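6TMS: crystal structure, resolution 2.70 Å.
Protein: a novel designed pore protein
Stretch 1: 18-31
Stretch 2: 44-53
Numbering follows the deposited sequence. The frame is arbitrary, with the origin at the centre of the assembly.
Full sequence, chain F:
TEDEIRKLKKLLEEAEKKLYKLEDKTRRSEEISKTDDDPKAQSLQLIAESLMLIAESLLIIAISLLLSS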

ATOM      1  N   LYS F  18       8.478 -14.343   8.673  1.00 42.71           N
ATOM      2  CA  LYS F  18       9.250 -13.557   7.698  1.00 42.37           C
ATOM      3  C   LYS F  18       9.307 -12.040   7.955  1.00 49.39           C
ATOM      4  O   LYS F  18      10.279 -11.402   7.538  1.00 43.39           O
ATOM      5  CB  LYS F  18       8.747 -13.823   6.294  1.00 36.97           C
ATOM      6  CG  LYS F  18       8.422 -15.264   6.144  1.00 37.11           C
ATOM      7  CD  LYS F  18       8.140 -15.725   4.737  1.00 30.75           C
ATOM      8  CE  LYS F  18       6.781 -15.357   4.198  1.00 30.76           C
ATOM      9  NZ  LYS F  18       6.610 -16.004   2.859  1.00 29.00           N
ATOM     10  N   LEU F  19       8.271 -11.407   8.523  1.00 40.69           N
ATOM     11  CA  LEU F  19       8.356  -9.963   8.774  1.00 41.81           C
ATOM     12  C   LEU F  19       9.563  -9.679   9.628  1.00 42.17           C
ATOM     13  O   LEU F  19      10.276  -8.682   9.454  1.00 41.32           O
ATOM     14  CB  LEU F  19       7.117  -9.448   9.513  1.00 37.91           C
ATOM     15  CG  LEU F  19       7.107  -7.943   9.842  1.00 34.21           C
ATOM     16  CD1 LEU F  19       7.010  -7.134   8.554  1.00 28.61           C
ATOM     17  CD2 LEU F  19       6.003  -7.550  10.795  1.00 30.72           C
ATOM     18  N   TYR F  20       9.723 -10.523  10.622  1.00 42.57           N
ATOM     19  CA  TYR F  20      10.769 -10.373  11.596  1.00 40.69           C
ATOM     20  C   TYR F  20      12.130 -10.622  10.952  1.00 42.73           C
ATOM     21  O   TYR F  20      13.125  -9.929  11.257  1.00 40.38           O
ATOM     22  CB  TYR F  20      10.387 -11.375  12.678  1.00 42.15           C
ATOM     23  CG  TYR F  20       8.993 -11.090  13.263  1.00 40.93           C
ATOM     24  CD1 TYR F  20       8.289  -9.950  12.920  1.00 37.71           C
ATOM     25  CD2 TYR F  20       8.427 -11.918  14.216  1.00 42.69           C
ATOM     26  CE1 TYR F  20       7.065  -9.671  13.472  1.00 36.74           C
ATOM     27  CE2 TYR F  20       7.197 -11.629  14.784  1.00 44.61           C
ATOM     28  CZ  TYR F  20       6.529 -10.507  14.408  1.00 37.84           C
ATOM     29  OH  TYR F  20       5.314 -10.229  14.978  1.00 36.21           O
ATOM     30  N   LYS F  21      12.113 -11.527   9.957  1.00 48.40           N
ATOM     31  CA  LYS F  21      13.269 -11.859   9.124  1.00 45.81           C
ATOM     32  C   LYS F  21      13.727 -10.642   8.325  1.00 37.95           C
ATOM     33  O   LYS F  21      14.910 -10.255   8.323  1.00 36.22           O
ATOM     34  CB  LYS F  21      12.791 -13.039   8.226  1.00 49.05           C
ATOM     35  CG  LYS F  21      13.428 -13.442   6.855  1.00 60.50           C
ATOM     36  CD  LYS F  21      12.361 -13.768   5.777  1.00 39.72           C
ATOM     37  CE  LYS F  21      12.228 -12.616   4.825  1.00 34.89           C
ATOM     38  NZ  LYS F  21      11.663 -13.010   3.533  1.00 31.11           N
ATOM     39  N   LEU F  22      12.781  -9.965   7.726  1.00 46.28           N
ATOM     40  CA  LEU F  22      13.142  -8.814   6.941  1.00 41.02           C
ATOM     41  C   LEU F  22      13.388  -7.602   7.811  1.00 35.09           C
ATOM     42  O   LEU F  22      14.005  -6.641   7.365  1.00 45.28           O
ATOM     43  CB  LEU F  22      12.079  -8.575   5.890  1.00 41.96           C
ATOM     44  CG  LEU F  22      12.820  -8.135   4.629  1.00 33.30           C
ATOM     45  CD1 LEU F  22      13.620  -9.325   4.052  1.00 30.78           C
ATOM     46  CD2 LEU F  22      11.913  -7.498   3.591  1.00 29.49           C
ATOM     47  N   GLU F  23      12.848  -7.583   9.007  1.00 39.01           N
ATOM     48  CA  GLU F  23      13.166  -6.484   9.879  1.00 36.30           C
ATOM     49  C   GLU F  23      14.617  -6.574  10.309  1.00 36.54           C
ATOM     50  O   GLU F  23      15.331  -5.575  10.251  1.00 36.03           O
ATOM     51  CB  GLU F  23      12.131  -6.464  10.992  1.00 33.92           C
ATOM     52  CG  GLU F  23      11.068  -5.522  10.476  1.00 30.61           C
ATOM     53  CD  GLU F  23       9.752  -5.524  11.151  1.00 29.65           C
ATOM     54  OE1 GLU F  23       9.507  -6.262  12.112  1.00 28.85           O
ATOM     55  OE2 GLU F  23       8.905  -4.795  10.621  1.00 27.06           O
ATOM     56  N   ASP F  24      15.122  -7.796  10.508  1.00 40.74           N
ATOM     57  CA  ASP F  24      16.541  -7.959  10.806  1.00 39.59           C
ATOM     58  C   ASP F  24      17.384  -7.583   9.581  1.00 39.69           C
ATOM     59  O   ASP F  24      18.381  -6.846   9.682  1.00 38.19           O
ATOM     60  CB  ASP F  24      16.817  -9.430  11.213  1.00 41.55           C
ATOM     61  CG  ASP F  24      16.146  -9.854  12.571  1.00 46.96           C
ATOM     62  OD1 ASP F  24      15.643  -8.975  13.293  1.00 41.65           O
ATOM     63  OD2 ASP F  24      16.204 -11.055  12.966  1.00 42.43           O
ATOM     64  N   LYS F  25      16.910  -7.994   8.400  1.00 42.06           N
ATOM     65  CA  LYS F  25      17.622  -7.718   7.159  1.00 40.66           C
ATOM     66  C   LYS F  25      17.628  -6.224   6.839  1.00 38.21           C
ATOM     67  O   LYS F  25      18.671  -5.669   6.489  1.00 39.22           O
ATOM     68  CB  LYS F  25      16.972  -8.527   6.038  1.00 39.32           C
ATOM     69  CG  LYS F  25      17.855  -8.890   4.849  1.00 35.74           C
ATOM     70  CD  LYS F  25      16.923  -9.327   3.723  1.00 33.33           C
ATOM     71  CE  LYS F  25      17.599  -9.748   2.447  1.00 32.20           C
ATOM     72  NZ  LYS F  25      16.911 -10.942   1.907  1.00 32.99           N
ATOM     73  N   THR F  26      16.490  -5.549   7.054  1.00 41.58           N
ATOM     74  CA  THR F  26      16.404  -4.110   6.840  1.00 41.00           C
ATOM     75  C   THR F  26      17.260  -3.415   7.894  1.00 40.42           C
ATOM     76  O   THR F  26      18.127  -2.641   7.546  1.00 41.62           O
ATOM     77  CB  THR F  26      14.887  -3.671   6.798  1.00 38.43           C
ATOM     78  OG1 THR F  26      14.647  -2.422   6.112  1.00 37.95           O
ATOM     79  CG2 THR F  26      14.246  -3.552   8.128  1.00 38.18           C
ATOM     80  N   ARG F  27      17.273  -3.917   9.120  1.00 45.45           N
ATOM     81  CA  ARG F  27      18.023  -3.250  10.180  1.00 46.25           C
ATOM     82  C   ARG F  27      19.512  -3.180   9.849  1.00 48.47           C
ATOM     83  O   ARG F  27      20.145  -2.098   9.827  1.00 61.55           O
ATOM     84  CB  ARG F  27      17.780  -4.067  11.458  1.00 46.87           C
ATOM     85  CG  ARG F  27      17.924  -3.391  12.805  1.00 47.33           C
ATOM     86  CD  ARG F  27      18.016  -4.426  13.984  1.00 51.10           C
ATOM     87  NE  ARG F  27      16.876  -4.951  14.787  1.00 56.51           N
ATOM     88  CZ  ARG F  27      15.951  -4.250  15.464  1.00 50.57           C
ATOM     89  NH1 ARG F  27      15.077  -4.891  16.238  1.00 48.36           N
ATOM     90  NH2 ARG F  27      15.850  -2.933  15.356  1.00 50.95           N
ATOM     91  N   ARG F  28      20.058  -4.316   9.471  1.00 49.88           N
ATOM     92  CA  ARG F  28      21.482  -4.311   9.285  1.00 49.55           C
ATOM     93  C   ARG F  28      21.797  -3.745   7.910  1.00 51.79           C
ATOM     94  O   ARG F  28      22.698  -2.930   7.809  1.00 53.47           O
ATOM     95  CB  ARG F  28      21.976  -5.702   9.680  1.00 46.95           C
ATOM     96  CG  ARG F  28      21.541  -5.933  11.186  1.00 47.32           C
ATOM     97  CD  ARG F  28      21.859  -7.292  11.773  1.00 48.37           C
ATOM     98  NE  ARG F  28      21.128  -7.540  13.015  1.00 48.72           N
ATOM     99  CZ  ARG F  28      21.547  -7.141  14.209  1.00 53.33           C
ATOM    100  NH1 ARG F  28      22.635  -6.405  14.319  1.00 56.71           N
ATOM    101  NH2 ARG F  28      20.850  -7.428  15.290  1.00 53.08           N
ATOM    102  N   SER F  29      20.955  -3.984   6.895  1.00 47.23           N
ATOM    103  CA  SER F  29      21.246  -3.443   5.565  1.00 45.59           C
ATOM    104  C   SER F  29      21.127  -1.933   5.570  1.00 51.15           C
ATOM    105  O   SER F  29      22.055  -1.229   5.149  1.00 51.00           O
ATOM    106  CB  SER F  29      20.243  -3.982   4.538  1.00 44.56           C
ATOM    107  OG  SER F  29      20.681  -3.764   3.204  1.00 46.46           O
ATOM    108  N   GLU F  30      20.093  -1.446   6.266  1.00 49.68           N
ATOM    109  CA  GLU F  30      19.713  -0.041   6.282  1.00 49.72           C
ATOM    110  C   GLU F  30      20.802   0.800   6.928  1.00 52.68           C
ATOM    111  O   GLU F  30      21.158   1.852   6.384  1.00 53.68           O
ATOM    112  CB  GLU F  30      18.312   0.122   6.972  1.00 48.42           C
ATOM    113  CG  GLU F  30      18.233   0.673   8.453  1.00 45.82           C
ATOM    114  CD  GLU F  30      17.118   0.113   9.440  1.00 46.52           C
ATOM    115  OE1 GLU F  30      16.053  -0.465   9.133  1.00 45.42           O
ATOM    116  OE2 GLU F  30      17.349   0.274  10.641  1.00 41.63           O
ATOM    117  N   GLU F  31      21.458   0.315   8.003  1.00 64.31           N
ATOM    118  CA  GLU F  31      22.594   1.121   8.467  1.00 56.40           C
ATOM    119  C   GLU F  31      23.962   0.564   8.019  1.00 56.81           C
ATOM    120  O   GLU F  31      24.994   1.169   8.334  1.00 89.78           O
ATOM    121  CB  GLU F  31      22.556   1.373  10.001  1.00 61.36           C
ATOM    122  CG  GLU F  31      23.559   2.523  10.467  1.00 66.64           C
ATOM    123  CD  GLU F  31      23.402   3.049  11.920  1.00 69.61           C
ATOM    124  OE1 GLU F  31      22.641   2.499  12.737  1.00 62.95           O
ATOM    125  OE2 GLU F  31      24.067   3.993  12.271  1.00 76.99           O
ATOM    126  N   LEU F  44      15.122   5.857  -0.563  1.00 24.85           N
ATOM    127  CA  LEU F  44      14.829   4.427  -0.666  1.00 25.73           C
ATOM    128  C   LEU F  44      14.939   3.707   0.678  1.00 24.34           C
ATOM    129  O   LEU F  44      14.138   2.809   0.994  1.00 24.57           O
ATOM    130  CB  LEU F  44      15.806   3.796  -1.663  1.00 25.15           C
ATOM    131  CG  LEU F  44      15.458   3.393  -3.124  1.00 23.31           C
ATOM    132  CD1 LEU F  44      13.996   3.584  -3.521  1.00 23.58           C
ATOM    133  CD2 LEU F  44      16.324   4.057  -4.183  1.00 23.76           C
ATOM    134  N   GLN F  45      15.954   4.054   1.461  1.00 29.63           N
ATOM    135  CA  GLN F  45      16.109   3.431   2.772  1.00 31.39           C
ATOM    136  C   GLN F  45      14.872   3.713   3.603  1.00 28.72           C
ATOM    137  O   GLN F  45      14.291   2.836   4.274  1.00 29.27           O
ATOM    138  CB  GLN F  45      17.402   4.020   3.388  1.00 31.03           C
ATOM    139  CG  GLN F  45      17.578   4.114   4.971  1.00 39.11           C
ATOM    140  CD  GLN F  45      18.810   4.969   5.447  1.00 34.36           C
ATOM    141  OE1 GLN F  45      19.311   5.800   4.696  1.00 33.89           O
ATOM    142  NE2 GLN F  45      19.229   4.805   6.718  1.00 35.44           N
ATOM    143  N   LEU F  46      14.394   4.922   3.416  1.00 29.20           N
ATOM    144  CA  LEU F  46      13.229   5.475   4.073  1.00 29.86           C
ATOM    145  C   LEU F  46      11.918   4.815   3.653  1.00 23.15           C
ATOM    146  O   LEU F  46      11.032   4.553   4.481  1.00 21.86           O
ATOM    147  CB  LEU F  46      13.234   6.908   3.618  1.00 29.30           C
ATOM    148  CG  LEU F  46      13.244   8.197   4.374  1.00 43.50           C
ATOM    149  CD1 LEU F  46      14.540   8.975   4.052  1.00 34.72           C
ATOM    150  CD2 LEU F  46      12.006   8.923   3.888  1.00 50.95           C
ATOM    151  N   ILE F  47      11.760   4.604   2.353  1.00 24.48           N
ATOM    152  CA  ILE F  47      10.541   4.020   1.814  1.00 23.57           C
ATOM    153  C   ILE F  47      10.386   2.610   2.320  1.00 22.71           C
ATOM    154  O   ILE F  47       9.281   2.132   2.591  1.00 22.09           O
ATOM    155  CB  ILE F  47      10.643   4.012   0.276  1.00 22.90           C
ATOM    156  CG1 ILE F  47      10.195   5.323  -0.350  1.00 22.21           C
ATOM    157  CG2 ILE F  47       9.881   2.826  -0.357  1.00 21.07           C
ATOM    158  CD1 ILE F  47      11.024   5.718  -1.572  1.00 22.21           C
ATOM    159  N   ALA F  48      11.514   1.913   2.370  1.00 24.93           N
ATOM    160  CA  ALA F  48      11.597   0.515   2.753  1.00 23.73           C
ATOM    161  C   ALA F  48      11.244   0.301   4.208  1.00 20.59           C
ATOM    162  O   ALA F  48      10.704  -0.749   4.586  1.00 22.29           O
ATOM    163  CB  ALA F  48      13.026   0.086   2.500  1.00 25.13           C
ATOM    164  N   GLU F  49      11.723   1.217   5.040  1.00 22.84           N
ATOM    165  CA  GLU F  49      11.365   1.265   6.444  1.00 25.52           C
ATOM    166  C   GLU F  49       9.884   1.570   6.604  1.00 24.65           C
ATOM    167  O   GLU F  49       9.213   1.070   7.520  1.00 25.16           O
ATOM    168  CB  GLU F  49      12.257   2.313   7.102  1.00 28.25           C
ATOM    169  CG  GLU F  49      13.310   1.673   8.007  1.00 29.10           C
ATOM    170  CD  GLU F  49      14.498   2.549   8.403  1.00 31.84           C
ATOM    171  OE1 GLU F  49      14.789   2.625   9.620  1.00 31.06           O
ATOM    172  OE2 GLU F  49      15.175   3.095   7.512  1.00 31.52           O
ATOM    173  N   SER F  50       9.373   2.434   5.744  1.00 22.81           N
ATOM    174  CA  SER F  50       7.964   2.763   5.815  1.00 23.12           C
ATOM    175  C   SER F  50       7.137   1.540   5.432  1.00 20.28           C
ATOM    176  O   SER F  50       6.144   1.199   6.091  1.00 23.36           O
ATOM    177  CB  SER F  50       7.722   3.959   4.895  1.00 21.72           C
ATOM    178  OG  SER F  50       6.416   4.478   5.028  1.00 19.01           O
ATOM    179  N   LEU F  51       7.636   0.796   4.453  1.00 21.92           N
ATOM    180  CA  LEU F  51       6.977  -0.399   3.960  1.00 19.06           C
ATOM    181  C   LEU F  51       7.061  -1.513   4.975  1.00 20.84           C
ATOM    182  O   LEU F  51       6.139  -2.317   5.135  1.00 21.08           O
ATOM    183  CB  LEU F  51       7.665  -0.860   2.683  1.00 20.73           C
ATOM    184  CG  LEU F  51       7.168  -0.340   1.344  1.00 20.26           C
ATOM    185  CD1 LEU F  51       7.972  -0.935   0.224  1.00 20.40           C
ATOM    186  CD2 LEU F  51       5.730  -0.696   1.167  1.00 20.03           C
ATOM    187  N   MET F  52       8.170  -1.566   5.669  1.00 21.25           N
ATOM    188  CA  MET F  52       8.332  -2.527   6.729  1.00 25.04           C
ATOM    189  C   MET F  52       7.328  -2.248   7.830  1.00 24.99           C
ATOM    190  O   MET F  52       6.756  -3.167   8.434  1.00 25.54           O
ATOM    191  CB  MET F  52       9.762  -2.375   7.218  1.00 24.84           C
ATOM    192  CG  MET F  52      10.641  -3.602   7.270  1.00 24.66           C
ATOM    193  SD  MET F  52      11.079  -4.429   5.749  1.00 26.19           S
ATOM    194  CE  MET F  52      10.205  -5.926   6.191  1.00 28.82           C
ATOM    195  N   LEU F  53       7.054  -0.973   8.061  1.00 22.88           N
ATOM    196  CA  LEU F  53       6.098  -0.630   9.098  1.00 25.34           C
ATOM    197  C   LEU F  53       4.675  -0.984   8.678  1.00 23.08           C
ATOM    198  O   LEU F  53       3.895  -1.514   9.483  1.00 24.80           O
ATOM    199  CB  LEU F  53       6.247   0.857   9.418  1.00 49.70           C
ATOM    200  CG  LEU F  53       6.140   1.363  10.868  1.00 30.37           C
ATOM    201  CD1 LEU F  53       4.694   1.614  11.205  1.00 27.01           C
ATOM    202  CD2 LEU F  53       6.749   0.426  11.896  1.00 29.93           C
TER

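Two carboxylates face each other where these helices meet: Glu 30 OE1 lies 3.4 Å from Glu 49 OE1, with no hydrogen bond across the contact to compensate. Both atoms are acceptors, and if both groups are charged the approach is repulsive, so whatever favours this pairing has to be sought elsewhere. The example illustrates a general principle of helix packing, that shape and apolar contact can join two helices without any directed polar bond between them.

The helices run nearly antiparallel, at 164°, with their axes 10.7 Å apart at closest approach. That spacing leaves room for side chains between the backbones, and Met 52 makes the most of it. Its CA-to-CB bond points toward the other helix, and its side chain is a knob in a hole formed by Leu 19, Leu 22, Glu 23 and Thr 26, residues spaced so that they line one side of a helix over two turns. Met 52 CE reaches 3.3 Å from Leu 22 CB, a tight approach, and 4.2 Å from Leu 19 CD1. Nearer the backbone, Met 52 CG lies 3.7 Å from Thr 26 CG2 and 3.8 Å from Glu 23 CG, so even the glutamate contributes its aliphatic portion to the socket. Its carboxylate gains no bond here: Glu 23 OE2 is 3.5 Å from Met 52 O, again acceptor beside acceptor.

Toward the other end of the contact, the Met 52 socket gives way to polar side chains, Glu 30, Gln 45 and Glu 49. The backbones come as near as 6.1 Å between Glu 30 CA and Gln 45 CA, yet Gln 45 NE2 stops 3.5 Å from Glu 30 O without a hydrogen bond. Within each helix the backbone keeps its i to i+4 hydrogen bonds, as in Thr 26 N to Leu 22 O at 2.7 Å and Met 52 N to Ala 48 O at 2.9 Å.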